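Local structure of YcaO (Methanopyrus kandleri, 6CIB) at residues S39-R50 and H61-R72; I91-W101 and E109-V117. The protein binds ADP and magnesium and, as an archaeal YcaO enzyme, probably uses ATP to activate peptide backbone amides for thioamidation. All blocks are in the same frame, centred on the assembly; numbering follows the deposited sequence.

Interaction 1: S39-R50 and H61-R72; sequences SDRVGPIPVEIR and HAGKGTTRIQAR. With OXM (oxamic acid), chain I; ADP (adenosine-5'-diphosphate), chain G.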
# COMPACT_ATOMS: atom_id res chain seq x y z
N SER A 39 -18.26 8.20 -9.21
CA SER A 39 -17.33 7.87 -10.28
C SER A 39 -16.64 9.10 -10.83
O SER A 39 -17.29 10.06 -11.27
CB SER A 39 -18.04 7.13 -11.42
OG SER A 39 -18.50 5.87 -10.97
N ASP A 40 -15.31 9.08 -10.80
CA ASP A 40 -14.49 10.15 -11.37
C ASP A 40 -13.66 9.59 -12.52
O ASP A 40 -13.54 8.38 -12.67
CB ASP A 40 -13.58 10.76 -10.29
CG ASP A 40 -14.33 11.67 -9.30
OD1 ASP A 40 -15.56 11.87 -9.47
OD2 ASP A 40 -13.70 12.19 -8.35
N ARG A 41 -13.11 10.48 -13.33
CA ARG A 41 -12.09 10.10 -14.29
C ARG A 41 -11.05 11.21 -14.31
O ARG A 41 -11.37 12.37 -14.61
CB ARG A 41 -12.68 9.85 -15.69
CG ARG A 41 -11.85 8.92 -16.60
CD ARG A 41 -12.55 8.57 -17.92
NE ARG A 41 -13.10 9.78 -18.50
CZ ARG A 41 -14.38 10.07 -18.65
NH1 ARG A 41 -15.35 9.20 -18.37
NH2 ARG A 41 -14.68 11.26 -19.14
N VAL A 42 -9.82 10.86 -13.97
CA VAL A 42 -8.74 11.85 -13.93
C VAL A 42 -7.86 11.58 -15.14
O VAL A 42 -7.17 10.55 -15.19
CB VAL A 42 -7.97 11.82 -12.59
CG1 VAL A 42 -6.81 12.81 -12.62
CG2 VAL A 42 -8.91 12.14 -11.43
N GLY A 43 -7.92 12.49 -16.11
CA GLY A 43 -7.42 12.24 -17.47
C GLY A 43 -8.05 10.95 -17.96
O GLY A 43 -9.28 10.84 -17.96
N PRO A 44 -7.22 9.95 -18.30
CA PRO A 44 -7.76 8.66 -18.75
C PRO A 44 -8.08 7.67 -17.63
O PRO A 44 -8.56 6.57 -17.92
CB PRO A 44 -6.63 8.11 -19.62
CG PRO A 44 -5.39 8.59 -18.93
CD PRO A 44 -5.74 9.94 -18.33
N ILE A 45 -7.80 8.03 -16.36
CA ILE A 45 -7.88 7.07 -15.25
C ILE A 45 -9.21 7.13 -14.48
O ILE A 45 -9.53 8.15 -13.87
CB ILE A 45 -6.69 7.19 -14.24
CG1 ILE A 45 -5.33 6.98 -14.95
CG2 ILE A 45 -6.87 6.23 -13.06
CD1 ILE A 45 -5.21 5.69 -15.75
N PRO A 46 -9.96 6.01 -14.49
CA PRO A 46 -11.16 5.87 -13.67
C PRO A 46 -10.81 5.82 -12.19
O PRO A 46 -9.92 5.05 -11.78
CB PRO A 46 -11.75 4.51 -14.10
CG PRO A 46 -11.06 4.15 -15.35
CD PRO A 46 -9.72 4.81 -15.31
N VAL A 47 -11.49 6.66 -11.40
CA VAL A 47 -11.34 6.67 -9.95
C VAL A 47 -12.74 6.50 -9.33
O VAL A 47 -13.72 7.06 -9.84
CB VAL A 47 -10.66 7.97 -9.42
CG1 VAL A 47 -10.56 7.97 -7.89
CG2 VAL A 47 -9.27 8.14 -10.03
N GLU A 48 -12.82 5.73 -8.25
CA GLU A 48 -14.08 5.43 -7.58
C GLU A 48 -14.03 5.87 -6.13
O GLU A 48 -13.03 5.65 -5.43
CB GLU A 48 -14.36 3.93 -7.67
CG GLU A 48 -14.75 3.45 -9.06
CD GLU A 48 -16.15 3.89 -9.47
OE1 GLU A 48 -17.08 3.81 -8.64
OE2 GLU A 48 -16.32 4.31 -10.63
N ILE A 49 -15.10 6.52 -5.67
CA ILE A 49 -15.13 6.99 -4.27
C ILE A 49 -16.31 6.33 -3.56
O ILE A 49 -17.40 6.23 -4.13
CB ILE A 49 -15.17 8.53 -4.14
CG1 ILE A 49 -13.88 9.15 -4.69
CG2 ILE A 49 -15.33 8.99 -2.69
CD1 ILE A 49 -14.04 9.72 -6.08
N ARG A 50 -16.06 5.88 -2.34
CA ARG A 50 -17.08 5.27 -1.50
C ARG A 50 -17.23 6.02 -0.18
O ARG A 50 -16.24 6.36 0.47
CB ARG A 50 -16.75 3.79 -1.25
CG ARG A 50 -16.63 2.94 -2.52
CD ARG A 50 -17.98 2.70 -3.19
NE ARG A 50 -17.88 1.96 -4.45
CZ ARG A 50 -17.67 2.52 -5.65
NH1 ARG A 50 -17.54 3.84 -5.77
NH2 ARG A 50 -17.59 1.75 -6.74
N HIS A 61 -13.55 6.21 1.18
CA HIS A 61 -12.53 5.31 0.64
C HIS A 61 -12.51 5.45 -0.87
O HIS A 61 -13.53 5.77 -1.48
CB HIS A 61 -12.80 3.85 1.04
CG HIS A 61 -13.02 3.65 2.51
ND1 HIS A 61 -12.03 3.81 3.45
CD2 HIS A 61 -14.14 3.30 3.20
CE1 HIS A 61 -12.52 3.57 4.65
NE2 HIS A 61 -13.79 3.25 4.53
N ALA A 62 -11.34 5.21 -1.46
CA ALA A 62 -11.18 5.33 -2.90
C ALA A 62 -10.61 4.07 -3.51
O ALA A 62 -9.88 3.31 -2.86
CB ALA A 62 -10.33 6.55 -3.25
N GLY A 63 -10.98 3.84 -4.77
CA GLY A 63 -10.38 2.82 -5.62
C GLY A 63 -10.05 3.44 -6.95
O GLY A 63 -10.49 4.55 -7.27
N LYS A 64 -9.26 2.71 -7.73
CA LYS A 64 -8.81 3.17 -9.04
C LYS A 64 -8.30 1.99 -9.82
O LYS A 64 -8.12 0.90 -9.26
CB LYS A 64 -7.74 4.28 -8.91
CG LYS A 64 -6.32 3.84 -8.56
CD LYS A 64 -6.19 3.35 -7.13
CE LYS A 64 -4.74 3.30 -6.68
NZ LYS A 64 -4.62 2.37 -5.52
N GLY A 65 -8.05 2.22 -11.11
CA GLY A 65 -7.57 1.17 -12.01
C GLY A 65 -7.42 1.70 -13.42
O GLY A 65 -7.77 2.86 -13.70
N THR A 66 -6.90 0.87 -14.33
CA THR A 66 -6.83 1.26 -15.73
C THR A 66 -8.19 1.17 -16.42
O THR A 66 -8.40 1.79 -17.47
CB THR A 66 -5.80 0.43 -16.52
OG1 THR A 66 -6.15 -0.96 -16.42
CG2 THR A 66 -4.40 0.63 -15.95
N THR A 67 -9.10 0.38 -15.84
CA THR A 67 -10.45 0.18 -16.36
C THR A 67 -11.46 0.51 -15.27
O THR A 67 -11.14 0.46 -14.08
CB THR A 67 -10.70 -1.28 -16.80
OG1 THR A 67 -10.49 -2.15 -15.68
CG2 THR A 67 -9.78 -1.70 -17.97
N ARG A 68 -12.69 0.83 -15.69
CA ARG A 68 -13.78 1.16 -14.76
C ARG A 68 -14.11 -0.04 -13.89
O ARG A 68 -14.41 0.11 -12.70
CB ARG A 68 -15.01 1.66 -15.54
CG ARG A 68 -16.22 2.09 -14.68
CD ARG A 68 -15.92 3.28 -13.76
NE ARG A 68 -15.49 4.46 -14.50
CZ ARG A 68 -14.98 5.57 -13.95
NH1 ARG A 68 -14.83 5.67 -12.63
NH2 ARG A 68 -14.61 6.58 -14.73
N ILE A 69 -14.05 -1.24 -14.49
CA ILE A 69 -14.26 -2.48 -13.76
C ILE A 69 -13.23 -2.60 -12.61
O ILE A 69 -13.63 -2.79 -11.45
CB ILE A 69 -14.27 -3.75 -14.67
CG1 ILE A 69 -15.59 -3.83 -15.47
CG2 ILE A 69 -14.14 -5.01 -13.83
CD1 ILE A 69 -15.59 -4.86 -16.61
N GLN A 70 -11.94 -2.46 -12.92
CA GLN A 70 -10.90 -2.59 -11.88
C GLN A 70 -11.02 -1.52 -10.79
O GLN A 70 -10.82 -1.82 -9.62
CB GLN A 70 -9.47 -2.62 -12.48
CG GLN A 70 -8.32 -2.65 -11.46
CD GLN A 70 -8.37 -3.81 -10.45
OE1 GLN A 70 -9.04 -4.83 -10.67
NE2 GLN A 70 -7.66 -3.65 -9.33
N ALA A 71 -11.35 -0.29 -11.19
CA ALA A 71 -11.58 0.78 -10.23
C ALA A 71 -12.71 0.45 -9.26
O ALA A 71 -12.62 0.76 -8.06
CB ALA A 71 -11.85 2.10 -10.95
N ARG A 72 -13.76 -0.19 -9.78
CA ARG A 72 -14.93 -0.56 -8.98
C ARG A 72 -14.65 -1.76 -8.06
O ARG A 72 -15.16 -1.81 -6.94
CB ARG A 72 -16.17 -0.77 -9.87
CG ARG A 72 -16.73 0.56 -10.34
CD ARG A 72 -17.95 0.48 -11.24
NE ARG A 72 -18.40 1.83 -11.55
CZ ARG A 72 -19.16 2.19 -12.59
NH1 ARG A 72 -19.58 1.29 -13.47
NH2 ARG A 72 -19.49 3.46 -12.74
C1 OXM I . -16.50 5.49 -19.17
N1 OXM I . -16.62 6.68 -19.75
O1 OXM I . -16.91 4.45 -19.69
C2 OXM I . -15.85 5.44 -17.86
O2 OXM I . -16.00 4.42 -17.14
O3 OXM I . -15.15 6.41 -17.48
PB ADP G . -3.75 -0.54 -2.99
O1B ADP G . -3.69 -1.91 -2.33
O2B ADP G . -2.39 0.05 -3.31
O3B ADP G . -4.71 0.44 -2.35
PA ADP G . -5.76 -1.00 -5.03
O1A ADP G . -5.57 -1.67 -6.36
O2A ADP G . -6.42 0.35 -5.03
O3A ADP G . -4.27 -0.88 -4.47
O5' ADP G . -6.56 -2.02 -4.07
C5' ADP G . -7.37 -1.67 -2.94
C4' ADP G . -7.77 -2.96 -2.20
O4' ADP G . -8.51 -3.82 -3.08
C3' ADP G . -6.58 -3.80 -1.73
O3' ADP G . -6.94 -4.54 -0.55
C2' ADP G . -6.36 -4.77 -2.88
O2' ADP G . -5.67 -5.95 -2.48
C1' ADP G . -7.80 -5.05 -3.33
N9 ADP G . -7.91 -5.37 -4.77
C8 ADP G . -7.59 -4.55 -5.78
N7 ADP G . -7.81 -5.15 -6.98
C5 ADP G . -8.29 -6.37 -6.74
C6 ADP G . -8.73 -7.52 -7.57
N6 ADP G . -8.69 -7.44 -8.92
N1 ADP G . -9.16 -8.63 -6.92
C2 ADP G . -9.20 -8.72 -5.57
N3 ADP G . -8.82 -7.71 -4.76
C4 ADP G . -8.36 -6.53 -5.27
O HOH W 1 -7.16 4.05 -18.12
O HOH W 2 -17.76 -1.03 -6.57
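Glu48 and Gly63 pair through two backbone hydrogen bonds in an antiparallel beta hairpin, and the chain then turns past Gly65 into the helix that begins at Arg68 and packs back over the same sheet. Arg50 and His61 form the next hydrogen-bonded pair, and Thr67 N-caps the helix by accepting from Gln70 N.

Charge links sheet and helix. Glu48 OE1 is gripped end-on by both terminal nitrogens of Arg50, while Glu48 OE2 takes Arg68 NH1 at 2.8 Å on its anti side and Ser39 OG at 2.7 Å on its syn side. Arg72 NE adds a salt bridge to OE2, its hydrogen bond weak, and Arg72 NH2 donates to Ser39 OG. Were alanine here instead of Glu48, Arg50, Arg68 and Arg72 would probably lose their shared carboxylate and Ser39 OG its acceptor, though Arg50 NE would keep Glu29 and Arg68 its hold on Asp40 O.

Packing and ligands fix Arg68 further. Pro46 CB lies over the centre of one guanidinium face, and NH1 and NH2 both hold Asp40 O. Bends at chi2 (62°) and chi3 (58°) curl the Arg68 chain so that its NE donates to O2 of the bound oxamic acid at 2.7 Å and its NH2 to O3 at 2.8 Å.

Segment 61-72 also serves the nucleotide: Gln70 reads adenine N7 and N6, and Lys64 NZ hydrogen-bonds ADP O2A at 2.7 Å.

Interaction 2: I91-W101 and E109-V117; sequences IIERGPEGDKW and EPREWVEGV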
# COMPACT_ATOMS: atom_id res chain seq x y z
N ILE A 91 -11.01 -12.63 18.03
CA ILE A 91 -9.65 -13.09 17.76
C ILE A 91 -8.59 -12.46 18.67
O ILE A 91 -7.40 -12.66 18.46
CB ILE A 91 -9.26 -12.95 16.26
CG1 ILE A 91 -9.29 -11.47 15.81
CG2 ILE A 91 -10.13 -13.87 15.39
CD1 ILE A 91 -8.67 -11.19 14.46
N ILE A 92 -9.03 -11.69 19.67
CA ILE A 92 -8.11 -11.11 20.64
C ILE A 92 -7.81 -12.12 21.74
O ILE A 92 -8.72 -12.81 22.23
CB ILE A 92 -8.64 -9.76 21.22
CG1 ILE A 92 -8.63 -8.67 20.13
CG2 ILE A 92 -7.78 -9.29 22.39
CD1 ILE A 92 -9.52 -7.48 20.41
N GLU A 93 -6.53 -12.23 22.10
CA GLU A 93 -6.09 -13.06 23.23
C GLU A 93 -5.38 -12.21 24.26
O GLU A 93 -4.61 -11.31 23.92
CB GLU A 93 -5.19 -14.20 22.76
CG GLU A 93 -5.96 -15.39 22.22
CD GLU A 93 -5.06 -16.46 21.65
OE1 GLU A 93 -4.22 -17.01 22.40
OE2 GLU A 93 -5.20 -16.77 20.44
N ARG A 94 -5.64 -12.50 25.54
CA ARG A 94 -5.11 -11.67 26.62
C ARG A 94 -4.00 -12.31 27.45
O ARG A 94 -3.09 -11.61 27.90
CB ARG A 94 -6.23 -11.12 27.49
CG ARG A 94 -6.76 -9.82 26.92
CD ARG A 94 -7.97 -9.29 27.67
NE ARG A 94 -8.50 -8.11 26.99
CZ ARG A 94 -9.38 -8.15 25.99
NH1 ARG A 94 -9.85 -9.32 25.56
NH2 ARG A 94 -9.80 -7.03 25.43
N GLY A 95 -4.08 -13.63 27.62
CA GLY A 95 -3.01 -14.37 28.29
C GLY A 95 -2.37 -15.35 27.32
O GLY A 95 -2.52 -16.56 27.51
N PRO A 96 -1.66 -14.85 26.29
CA PRO A 96 -1.20 -15.78 25.27
C PRO A 96 0.06 -16.55 25.67
O PRO A 96 0.92 -16.04 26.39
CB PRO A 96 -0.93 -14.88 24.07
CG PRO A 96 -0.59 -13.55 24.65
CD PRO A 96 -1.14 -13.48 26.04
N GLU A 97 0.14 -17.79 25.19
CA GLU A 97 1.30 -18.65 25.37
C GLU A 97 1.97 -18.81 24.00
O GLU A 97 1.33 -19.26 23.04
CB GLU A 97 0.89 -20.01 25.96
CG GLU A 97 1.99 -20.76 26.69
CD GLU A 97 2.29 -20.20 28.08
OE1 GLU A 97 1.35 -19.99 28.88
OE2 GLU A 97 3.49 -19.99 28.38
N GLY A 98 3.24 -18.41 23.92
CA GLY A 98 4.04 -18.52 22.70
C GLY A 98 4.92 -17.31 22.47
O GLY A 98 5.04 -16.44 23.34
N ASP A 99 5.54 -17.26 21.29
CA ASP A 99 6.36 -16.13 20.86
C ASP A 99 5.52 -14.86 20.72
O ASP A 99 4.35 -14.92 20.34
CB ASP A 99 7.07 -16.42 19.54
CG ASP A 99 8.12 -17.53 19.66
OD1 ASP A 99 8.97 -17.47 20.58
OD2 ASP A 99 8.12 -18.44 18.80
N LYS A 100 6.13 -13.71 21.03
CA LYS A 100 5.46 -12.42 20.97
C LYS A 100 6.36 -11.41 20.27
O LYS A 100 7.57 -11.38 20.54
CB LYS A 100 5.16 -11.88 22.37
CG LYS A 100 4.14 -12.65 23.19
CD LYS A 100 4.18 -12.14 24.62
CE LYS A 100 3.06 -12.73 25.46
NZ LYS A 100 3.11 -12.22 26.86
N TRP A 101 5.78 -10.60 19.40
CA TRP A 101 6.48 -9.43 18.90
C TRP A 101 6.08 -8.23 19.75
O TRP A 101 4.91 -7.84 19.79
CB TRP A 101 6.22 -9.18 17.40
CG TRP A 101 6.68 -7.81 16.92
CD1 TRP A 101 7.87 -7.20 17.21
CD2 TRP A 101 5.96 -6.90 16.07
NE1 TRP A 101 7.93 -5.96 16.61
CE2 TRP A 101 6.78 -5.76 15.89
CE3 TRP A 101 4.71 -6.95 15.43
CZ2 TRP A 101 6.38 -4.66 15.10
CZ3 TRP A 101 4.31 -5.85 14.65
CH2 TRP A 101 5.15 -4.72 14.50
N GLU A 109 4.39 -3.95 28.78
CA GLU A 109 3.86 -5.08 28.01
C GLU A 109 2.40 -4.84 27.58
O GLU A 109 1.54 -4.59 28.43
CB GLU A 109 3.96 -6.35 28.87
CG GLU A 109 3.32 -7.60 28.28
CD GLU A 109 4.25 -8.39 27.36
OE1 GLU A 109 5.17 -7.80 26.75
OE2 GLU A 109 4.04 -9.61 27.23
N PRO A 110 2.11 -4.90 26.25
CA PRO A 110 0.72 -4.78 25.76
C PRO A 110 -0.18 -5.91 26.26
O PRO A 110 0.29 -7.02 26.52
CB PRO A 110 0.86 -4.84 24.23
CG PRO A 110 2.26 -5.24 23.95
CD PRO A 110 3.09 -4.89 25.15
N ARG A 111 -1.47 -5.62 26.37
CA ARG A 111 -2.43 -6.52 27.02
C ARG A 111 -3.25 -7.35 26.03
O ARG A 111 -3.67 -8.48 26.36
CB ARG A 111 -3.35 -5.71 27.94
CG ARG A 111 -3.97 -6.53 29.07
CD ARG A 111 -5.28 -5.91 29.53
NE ARG A 111 -6.10 -6.90 30.23
CZ ARG A 111 -7.43 -6.90 30.27
NH1 ARG A 111 -8.15 -5.98 29.63
NH2 ARG A 111 -8.05 -7.86 30.94
N GLU A 112 -3.49 -6.79 24.84
CA GLU A 112 -4.29 -7.43 23.79
C GLU A 112 -3.41 -7.88 22.64
O GLU A 112 -2.61 -7.10 22.11
CB GLU A 112 -5.36 -6.46 23.26
CG GLU A 112 -6.56 -6.25 24.18
CD GLU A 112 -6.28 -5.33 25.35
OE1 GLU A 112 -5.61 -4.29 25.16
OE2 GLU A 112 -6.73 -5.65 26.47
N TRP A 113 -3.58 -9.14 22.25
CA TRP A 113 -2.77 -9.76 21.20
C TRP A 113 -3.66 -10.46 20.19
O TRP A 113 -4.79 -10.82 20.50
CB TRP A 113 -1.81 -10.80 21.80
CG TRP A 113 -0.90 -10.27 22.85
CD1 TRP A 113 -1.18 -10.13 24.18
CD2 TRP A 113 0.44 -9.79 22.67
NE1 TRP A 113 -0.10 -9.60 24.84
CE2 TRP A 113 0.91 -9.38 23.94
CE3 TRP A 113 1.28 -9.66 21.56
CZ2 TRP A 113 2.19 -8.86 24.13
CZ3 TRP A 113 2.56 -9.14 21.75
CH2 TRP A 113 3.00 -8.75 23.03
N VAL A 114 -3.12 -10.62 18.98
CA VAL A 114 -3.70 -11.49 17.95
C VAL A 114 -2.61 -12.44 17.43
O VAL A 114 -1.48 -12.03 17.17
CB VAL A 114 -4.32 -10.70 16.77
CG1 VAL A 114 -5.18 -11.61 15.90
CG2 VAL A 114 -5.18 -9.54 17.26
N GLU A 115 -2.97 -13.71 17.29
CA GLU A 115 -2.06 -14.74 16.79
C GLU A 115 -1.81 -14.59 15.29
O GLU A 115 -2.75 -14.65 14.48
CB GLU A 115 -2.62 -16.13 17.10
CG GLU A 115 -1.60 -17.25 17.04
CD GLU A 115 -2.25 -18.63 16.99
OE1 GLU A 115 -3.27 -18.83 17.69
OE2 GLU A 115 -1.76 -19.50 16.26
N GLY A 116 -0.55 -14.38 14.93
CA GLY A 116 -0.11 -14.39 13.54
C GLY A 116 0.75 -15.60 13.21
O GLY A 116 0.91 -16.50 14.04
N VAL A 117 1.28 -15.62 11.99
CA VAL A 117 2.23 -16.65 11.57
C VAL A 117 3.51 -15.98 11.07
O VAL A 117 3.45 -15.04 10.26
CB VAL A 117 1.67 -17.61 10.48
CG1 VAL A 117 2.54 -18.84 10.34
CG2 VAL A 117 0.24 -18.05 10.80
O HOH W 3 -5.61 -14.54 17.69
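The indole of Trp113 is sandwiched: Pro96 and the aliphatic chain of Lys100 lie over one face, Pro110 CB over the rim of the opposite one, and the carbonyl oxygens of Glu93 and Trp101 approach at the edge. CH-pi contacts put Pro96 CG 3.9 Å from the centroid of the five-membered ring and Lys100 CG 4.2 Å from that of the six-membered ring, 15° off its normal. Beyond CG the Lys100 chain runs extended across the ring (chi2 169°, chi3 172°), which carries NZ past it to a salt bridge with Glu109 OE2 at 2.8 Å, nearly along the C-O axis.

A second flat group, the guanidinium of Arg111, has Arg94 CD 3.5 Å above its centre. Both arginines turn to one carboxylate: Arg94 NE donates to the anti lone pair of Glu112 OE2 at 3.1 Å, and Arg111 NH1 makes a longer salt bridge to the same oxygen. Arg94 NH1 also pairs with Glu89 in a salt bridge.

The backbones meet in a single antiparallel bridge, where Glu93 and Trp113 exchange two hydrogen bonds. Ile91 CD1 touches Val114 CG1, and a water joins Ile91 O to Glu115 N.

Centred about 25 Å from the centre of the chain, the contact fastens an irregular loop to strand 113-118. Arg94 and Arg111 lie close together, and the carboxylates of Glu112 and Glu89 probably offset much of their repulsion.

How the interactions relate
The centres of interaction 1 and interaction 2 are about 38 Å apart, on opposite sides of the chain's centre, and their nearest atoms about 18 Å apart. They follow in series: the first closes within helix 68-85, and the chain leaves that helix to enter the loop of 91-101 and then strand 113-118. No sheet is shared. The strands of 39-50 and 61-64 belong to the three-stranded antiparallel sheet, and 68-72 begins helix 68-85, whereas 113-118 belongs to the five-stranded sheet. Interaction 1 supplies residues that bind ADP and the oxamic acid; interaction 2 joins a surface loop to a strand of the other sheet, away from both ligands. Contacts of different character thus serve separate parts of one fold.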